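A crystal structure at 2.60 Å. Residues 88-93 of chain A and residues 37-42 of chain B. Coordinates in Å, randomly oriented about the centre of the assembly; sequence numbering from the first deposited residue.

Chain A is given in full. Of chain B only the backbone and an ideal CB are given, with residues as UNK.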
# COMPACT_ATOMS: atom_id res chain seq x y z
N VAL A 88 13.15 -9.15 8.08
CA VAL A 88 13.30 -7.85 8.74
C VAL A 88 12.28 -6.91 8.10
O VAL A 88 12.16 -6.90 6.88
CB VAL A 88 14.73 -7.27 8.62
CG1 VAL A 88 14.79 -5.84 9.17
CG2 VAL A 88 15.74 -8.15 9.32
N TYR A 89 11.55 -6.14 8.92
CA TYR A 89 10.55 -5.19 8.45
C TYR A 89 10.93 -3.79 8.96
O TYR A 89 10.70 -3.50 10.13
CB TYR A 89 9.15 -5.60 8.93
CG TYR A 89 7.99 -4.94 8.16
CD1 TYR A 89 7.64 -3.58 8.33
CD2 TYR A 89 7.20 -5.71 7.28
CE1 TYR A 89 6.57 -3.01 7.61
CE2 TYR A 89 6.13 -5.15 6.57
CZ TYR A 89 5.83 -3.80 6.73
OH TYR A 89 4.77 -3.27 6.03
N GLU A 90 11.55 -2.97 8.10
CA GLU A 90 11.92 -1.60 8.45
C GLU A 90 10.66 -0.71 8.28
O GLU A 90 9.95 -0.84 7.27
CB GLU A 90 13.04 -1.00 7.59
CG GLU A 90 14.35 -1.77 7.31
CD GLU A 90 15.44 -0.88 6.61
OE1 GLU A 90 15.75 0.22 7.09
OE2 GLU A 90 16.07 -1.33 5.62
N THR A 91 10.38 0.18 9.23
CA THR A 91 9.22 1.10 9.18
C THR A 91 9.64 2.51 8.70
O THR A 91 10.80 2.86 8.76
CB THR A 91 8.51 1.19 10.53
OG1 THR A 91 9.46 1.50 11.55
CG2 THR A 91 7.86 -0.13 10.87
N ALA A 92 8.66 3.29 8.25
CA ALA A 92 8.85 4.66 7.71
C ALA A 92 9.68 5.66 8.55
O ALA A 92 9.70 5.58 9.78
CB ALA A 92 7.48 5.27 7.39
N SER A 93 10.37 6.56 7.83
CA SER A 93 11.21 7.65 8.37
C SER A 93 12.18 7.27 9.49
O SER A 93 12.26 7.95 10.51
CB SER A 93 10.28 8.80 8.80
OG SER A 93 9.42 9.16 7.73
N UNK B 37 -0.05 7.44 10.37
CA UNK B 37 0.48 6.07 10.41
C UNK B 37 2.02 6.04 10.44
O UNK B 37 2.65 6.36 9.42
CB UNK B 37 -0.03 5.28 9.20
N UNK B 38 2.63 5.60 11.56
CA UNK B 38 4.09 5.55 11.61
C UNK B 38 4.72 4.31 10.98
O UNK B 38 5.94 4.31 10.80
CB UNK B 38 4.54 5.64 13.07
N UNK B 39 3.94 3.27 10.69
CA UNK B 39 4.48 2.06 10.06
C UNK B 39 4.79 2.37 8.59
O UNK B 39 5.96 2.39 8.22
CB UNK B 39 3.50 0.89 10.18
N UNK B 40 3.76 2.68 7.81
CA UNK B 40 3.95 3.00 6.37
C UNK B 40 4.26 4.45 6.05
O UNK B 40 4.59 4.75 4.91
CB UNK B 40 2.69 2.61 5.60
N UNK B 41 4.18 5.35 7.04
CA UNK B 41 4.47 6.77 6.85
C UNK B 41 3.38 7.41 6.04
O UNK B 41 3.66 7.98 4.98
CB UNK B 41 5.82 6.97 6.17
N UNK B 42 2.15 7.30 6.52
CA UNK B 42 0.98 7.85 5.84
C UNK B 42 0.22 8.80 6.76
O UNK B 42 0.10 8.53 7.94
CB UNK B 42 0.06 6.73 5.36

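Six residues of chain B form a tight reversal whose ends are tied together: the backbone N of position 37 donates to O of position 42 at 2.7 Å, and N of 42 returns the bond to O of 37 at 3.1 Å. The middle of the turn meets the end of a chain A strand and the loop that follows it.

At position 37 the ideal CB has no chain A atom within 5.5 Å, so the choice must be made within the turn. The backbone NH groups of positions 39 and 40 lie ahead of it, and a short acceptor such as aspartate, asparagine, serine or threonine could reach them. The residue is B:Asp37. Its OD1 accepts from N of position 39 at 3.1 Å, and its OD2 takes a weak bond from N of position 40 at 3.5 Å, so the carboxylate braces the turn.

Position 38 points its CB sideways, again with nothing of chain A close. Phi of -82° and psi of -14° are compatible with proline, though many residues would fit. B:Pro38 is found, its ring locking phi at the start of the bend; toward chain A it offers mainly its carbonyl, with O 4.1 Å from CB of A:Thr91.

Position 39 matters most for the backbone: its O accepts from N of A:Ala92 at 2.8 Å with an almost straight angle of 175°, a bond any residue type could supply. The CB points away, yet the ideal CB lies 4.5 Å from CG2 of A:Thr91, and the ring of A:Tyr89 is also near. A modest apolar side chain, valine, isoleucine or leucine, would suit these neighbours. B:Val39, with chi1 in the t rotamer, places CG1 4.0 Å from CG2 of A:Thr91 and 4.1 Å from CE1 of A:Tyr89, so one methyl packs against both.

At position 40 the CB also points away, and a short side chain would leave chain A untouched. A long one could turn back toward the hydroxyl of A:Tyr89, so arginine, lysine or glutamine are all plausible. B:Arg40 does this: extended through chi2 and chi3, it brings NH1 to 2.9 Å from OH of A:Tyr89. The hydroxyl lies over one face of the guanidinium, so despite the short distance the angle is too poor for a hydrogen bond; NH1 in turn sits at the edge of the tyrosine ring.

Position 41 is the most restrictive. Phi of 71° and psi of 56° favour glycine, and the ideal CB would fall 2.7 Å from CB of A:Ala92, a clash. Both arguments select B:Gly41. Without a side chain, its backbone lets A:Ala92 come close, with CB of A:Ala92 3.3 Å from N of B:Gly41.

Position 42 turns its CB away from chain A with extended backbone angles, leaving many residues possible, polar ones included. B:Glu42 makes no contact with chain A here, and its carboxylate is hydrogen-bonded elsewhere in the structure.

Chain B (37-42) DPVRGE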
# COMPACT_ATOMS: atom_id res chain seq x y z
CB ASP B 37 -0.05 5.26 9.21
CG ASP B 37 0.43 3.79 9.21
OD1 ASP B 37 0.89 3.24 10.24
OD2 ASP B 37 0.32 3.15 8.15
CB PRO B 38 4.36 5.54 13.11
CG PRO B 38 3.26 4.76 13.66
CD PRO B 38 2.06 5.10 12.82
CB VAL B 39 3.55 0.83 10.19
CG1 VAL B 39 4.11 -0.34 9.42
CG2 VAL B 39 3.39 0.46 11.64
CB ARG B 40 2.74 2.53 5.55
CG ARG B 40 2.51 1.05 5.75
CD ARG B 40 1.65 0.43 4.70
NE ARG B 40 1.37 -0.95 5.10
CZ ARG B 40 2.05 -2.05 4.77
NH1 ARG B 40 3.13 -2.04 3.97
NH2 ARG B 40 1.62 -3.22 5.26
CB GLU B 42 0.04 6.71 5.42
CG GLU B 42 -1.01 7.10 4.38
CD GLU B 42 -2.08 6.02 4.17
OE1 GLU B 42 -2.90 5.81 5.10
OE2 GLU B 42 -2.16 5.46 3.06
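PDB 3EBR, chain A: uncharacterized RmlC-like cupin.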